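Local coordinates for molybdopterin biosynthesis moeA protein (Pyrococcus horikoshii, PDB 1WU2) that probably takes part in molybdenum cofactor biosynthesis, as in MoeA relatives that insert molybdenum into adenylylated molybdopterin, at residues 53-63 with 99-110. Residues are numbered along the deposited sequence; the frame is centred on the assembly and turned at random.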
# COMPACT_ATOMS: atom_id res chain seq x y z
N PHE A 53 -34.12 -4.57 -11.02
CA PHE A 53 -34.97 -5.38 -11.90
C PHE A 53 -34.26 -5.84 -13.17
O PHE A 53 -33.15 -5.39 -13.47
CB PHE A 53 -36.27 -4.64 -12.25
CG PHE A 53 -36.06 -3.26 -12.81
CD1 PHE A 53 -35.97 -3.06 -14.18
CD2 PHE A 53 -35.97 -2.16 -11.97
CE1 PHE A 53 -35.79 -1.79 -14.70
CE2 PHE A 53 -35.78 -0.88 -12.49
CZ PHE A 53 -35.69 -0.70 -13.86
N ASP A 54 -34.89 -6.77 -13.90
CA ASP A 54 -34.36 -7.25 -15.18
C ASP A 54 -34.44 -6.12 -16.19
O ASP A 54 -35.50 -5.56 -16.41
CB ASP A 54 -35.18 -8.45 -15.71
CG ASP A 54 -35.21 -9.63 -14.75
OD1 ASP A 54 -34.30 -9.76 -13.91
OD2 ASP A 54 -36.12 -10.49 -14.77
N ARG A 55 -33.31 -5.80 -16.82
CA ARG A 55 -33.21 -4.68 -17.76
C ARG A 55 -32.79 -5.15 -19.14
O ARG A 55 -32.07 -6.13 -19.28
CB ARG A 55 -32.16 -3.68 -17.28
CG ARG A 55 -32.41 -3.11 -15.89
CD ARG A 55 -32.52 -1.59 -15.87
NE ARG A 55 -31.82 -0.99 -14.75
CZ ARG A 55 -31.75 0.32 -14.53
NH1 ARG A 55 -32.35 1.18 -15.36
NH2 ARG A 55 -31.09 0.77 -13.48
N ALA A 56 -33.22 -4.42 -20.17
CA ALA A 56 -32.69 -4.62 -21.51
C ALA A 56 -31.29 -4.00 -21.54
O ALA A 56 -31.11 -2.85 -21.17
CB ALA A 56 -33.59 -3.95 -22.53
N ALA A 57 -30.31 -4.78 -21.98
CA ALA A 57 -28.93 -4.31 -22.09
C ALA A 57 -28.68 -3.60 -23.42
O ALA A 57 -27.60 -3.06 -23.64
CB ALA A 57 -27.97 -5.49 -21.94
N VAL A 58 -29.68 -3.61 -24.29
CA VAL A 58 -29.57 -3.04 -25.63
C VAL A 58 -30.94 -2.54 -26.11
O VAL A 58 -31.98 -3.00 -25.64
CB VAL A 58 -28.99 -4.10 -26.61
CG1 VAL A 58 -30.05 -5.14 -27.00
CG2 VAL A 58 -28.39 -3.45 -27.83
N ASP A 59 -30.93 -1.60 -27.05
CA ASP A 59 -32.16 -1.18 -27.73
C ASP A 59 -32.56 -2.31 -28.66
O ASP A 59 -31.81 -2.64 -29.59
CB ASP A 59 -31.95 0.09 -28.56
CG ASP A 59 -31.39 1.24 -27.74
OD1 ASP A 59 -31.12 2.31 -28.33
OD2 ASP A 59 -31.17 1.17 -26.52
N GLY A 60 -33.71 -2.93 -28.42
CA GLY A 60 -34.13 -4.06 -29.23
C GLY A 60 -35.59 -4.44 -29.10
O GLY A 60 -36.44 -3.59 -28.88
N TYR A 61 -35.87 -5.73 -29.24
CA TYR A 61 -37.22 -6.27 -29.13
C TYR A 61 -37.25 -7.41 -28.11
O TYR A 61 -36.52 -8.40 -28.26
CB TYR A 61 -37.71 -6.78 -30.49
CG TYR A 61 -37.83 -5.70 -31.53
CD1 TYR A 61 -38.98 -4.91 -31.61
CD2 TYR A 61 -36.80 -5.45 -32.43
CE1 TYR A 61 -39.10 -3.91 -32.56
CE2 TYR A 61 -36.91 -4.45 -33.39
CZ TYR A 61 -38.06 -3.69 -33.45
OH TYR A 61 -38.17 -2.69 -34.39
N ALA A 62 -38.07 -7.27 -27.08
CA ALA A 62 -38.24 -8.30 -26.07
C ALA A 62 -39.08 -9.45 -26.63
O ALA A 62 -40.27 -9.29 -26.88
CB ALA A 62 -38.88 -7.72 -24.82
N ILE A 63 -38.44 -10.60 -26.83
CA ILE A 63 -39.09 -11.76 -27.44
C ILE A 63 -39.04 -12.96 -26.50
O ILE A 63 -38.57 -12.86 -25.37
CB ILE A 63 -38.40 -12.12 -28.78
CG1 ILE A 63 -36.93 -12.51 -28.55
CG2 ILE A 63 -38.49 -10.94 -29.75
CD1 ILE A 63 -36.31 -13.26 -29.71
N LYS A 99 -44.74 -13.04 -30.55
CA LYS A 99 -44.86 -11.61 -30.27
C LYS A 99 -43.52 -10.98 -29.89
O LYS A 99 -42.54 -11.67 -29.67
CB LYS A 99 -45.88 -11.36 -29.14
CG LYS A 99 -47.23 -12.04 -29.34
CD LYS A 99 -48.14 -11.23 -30.25
CE LYS A 99 -49.52 -11.88 -30.38
NZ LYS A 99 -49.86 -12.18 -31.80
N ALA A 100 -43.52 -9.65 -29.82
CA ALA A 100 -42.31 -8.88 -29.52
C ALA A 100 -42.67 -7.45 -29.11
O ALA A 100 -43.65 -6.89 -29.59
CB ALA A 100 -41.38 -8.86 -30.73
N ILE A 101 -41.87 -6.86 -28.22
CA ILE A 101 -42.11 -5.50 -27.73
C ILE A 101 -40.83 -4.68 -27.80
O ILE A 101 -39.90 -4.93 -27.05
CB ILE A 101 -42.65 -5.53 -26.27
CG1 ILE A 101 -44.06 -6.13 -26.24
CG2 ILE A 101 -42.66 -4.12 -25.66
CD1 ILE A 101 -44.60 -6.38 -24.85
N LYS A 102 -40.80 -3.70 -28.70
CA LYS A 102 -39.66 -2.79 -28.80
C LYS A 102 -39.37 -2.11 -27.46
O LYS A 102 -40.25 -1.50 -26.87
CB LYS A 102 -39.91 -1.72 -29.87
CG LYS A 102 -38.66 -0.99 -30.32
CD LYS A 102 -38.92 -0.14 -31.56
CE LYS A 102 -37.64 0.18 -32.31
NZ LYS A 102 -36.82 1.18 -31.60
N VAL A 103 -38.13 -2.24 -27.00
CA VAL A 103 -37.67 -1.57 -25.79
C VAL A 103 -36.38 -0.79 -26.05
O VAL A 103 -35.74 -0.95 -27.09
CB VAL A 103 -37.44 -2.57 -24.63
CG1 VAL A 103 -38.76 -3.14 -24.16
CG2 VAL A 103 -36.47 -3.69 -25.04
N LEU A 104 -36.01 0.06 -25.10
CA LEU A 104 -34.71 0.72 -25.10
C LEU A 104 -33.86 0.14 -23.98
O LEU A 104 -34.36 -0.61 -23.14
CB LEU A 104 -34.89 2.23 -24.89
CG LEU A 104 -35.60 2.97 -26.03
CD1 LEU A 104 -36.12 4.32 -25.55
CD2 LEU A 104 -34.67 3.15 -27.22
N THR A 105 -32.57 0.47 -23.98
CA THR A 105 -31.65 0.05 -22.92
C THR A 105 -32.10 0.66 -21.60
O THR A 105 -32.41 1.84 -21.54
CB THR A 105 -30.21 0.51 -23.23
OG1 THR A 105 -29.79 -0.01 -24.50
CG2 THR A 105 -29.21 -0.09 -22.24
N GLY A 106 -32.14 -0.16 -20.55
CA GLY A 106 -32.61 0.27 -19.24
C GLY A 106 -34.06 -0.12 -18.96
O GLY A 106 -34.45 -0.22 -17.80
N THR A 107 -34.84 -0.33 -20.01
CA THR A 107 -36.27 -0.64 -19.86
C THR A 107 -36.47 -2.01 -19.22
O THR A 107 -35.77 -2.96 -19.56
CB THR A 107 -36.97 -0.61 -21.23
OG1 THR A 107 -36.69 0.62 -21.91
CG2 THR A 107 -38.49 -0.60 -21.07
N ARG A 108 -37.42 -2.09 -18.30
CA ARG A 108 -37.74 -3.34 -17.63
C ARG A 108 -38.27 -4.34 -18.65
O ARG A 108 -39.12 -4.00 -19.47
CB ARG A 108 -38.78 -3.11 -16.54
CG ARG A 108 -39.02 -4.32 -15.65
CD ARG A 108 -40.42 -4.39 -15.09
NE ARG A 108 -40.58 -3.47 -13.97
CZ ARG A 108 -41.74 -2.95 -13.56
NH1 ARG A 108 -42.88 -3.26 -14.18
NH2 ARG A 108 -41.75 -2.13 -12.52
N ILE A 109 -37.77 -5.57 -18.60
CA ILE A 109 -38.20 -6.61 -19.51
C ILE A 109 -39.69 -6.86 -19.27
O ILE A 109 -40.09 -7.14 -18.14
CB ILE A 109 -37.39 -7.92 -19.31
CG1 ILE A 109 -35.89 -7.69 -19.54
CG2 ILE A 109 -37.90 -9.01 -20.24
CD1 ILE A 109 -35.54 -7.00 -20.84
N PRO A 110 -40.52 -6.72 -20.30
CA PRO A 110 -41.96 -6.96 -20.16
C PRO A 110 -42.26 -8.36 -19.63
O PRO A 110 -41.48 -9.28 -19.85
CB PRO A 110 -42.48 -6.82 -21.59
CG PRO A 110 -41.49 -5.97 -22.29
CD PRO A 110 -40.17 -6.30 -21.67
O HOH W 1 -26.73 -0.48 -24.52
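Asp59 OD2 takes two hydrogen bonds from Thr105, one from OG1 at 2.7 Å and one from the backbone N at 3.0 Å. Both donors come in on the anti side of the carboxylate, from opposite faces of its plane. Thr105 OG1 sits anti to its carbonyl carbon and beside the backbone N (chi1 -57°), which lets hydroxyl and amide converge on one oxygen. An alanine at Asp59 would probably leave both Thr105 donors without this acceptor and set the hydroxyl free to turn. A water also links Thr105 OG1 to Ala57 O.

Backbone bonds run on both sides of this grip. Gly60 and Val103 exchange N-H and C=O, as do Ala62 and Ile101. On the other side of Asp59, Ala56 N bonds to Thr107 O, Gly106 N to Ala56 O, and Ile109 N to Asp54 O. A type II turn, Leu104 to Thr107, lies between; Thr107 N and OG1 both bond to Leu104 O.

Side chains pack on both parts of the contact. The Lys102 chain crosses the Tyr61 ring at a slant, its CB 3.6 Å from Tyr61 CE1. Ala56 CB packs on Val103 CG2 at 3.8 Å, and Ala62 CB on Pro110 CD at 3.7 Å.

Two polar ends reach outward. Lys102 NZ hydrogen-bonds to Gln119 OE1. Gly106 O lies at the edge of the Arg55 guanidinium, in its plane; Arg55 NH2 hydrogen-bonds to Gly206 O of the second subunit.

Strands 60-63 and 99-103 form an antiparallel pair between strands 115-118 and 77-84, inside the mixed sheet of the MoeA N-terminal region.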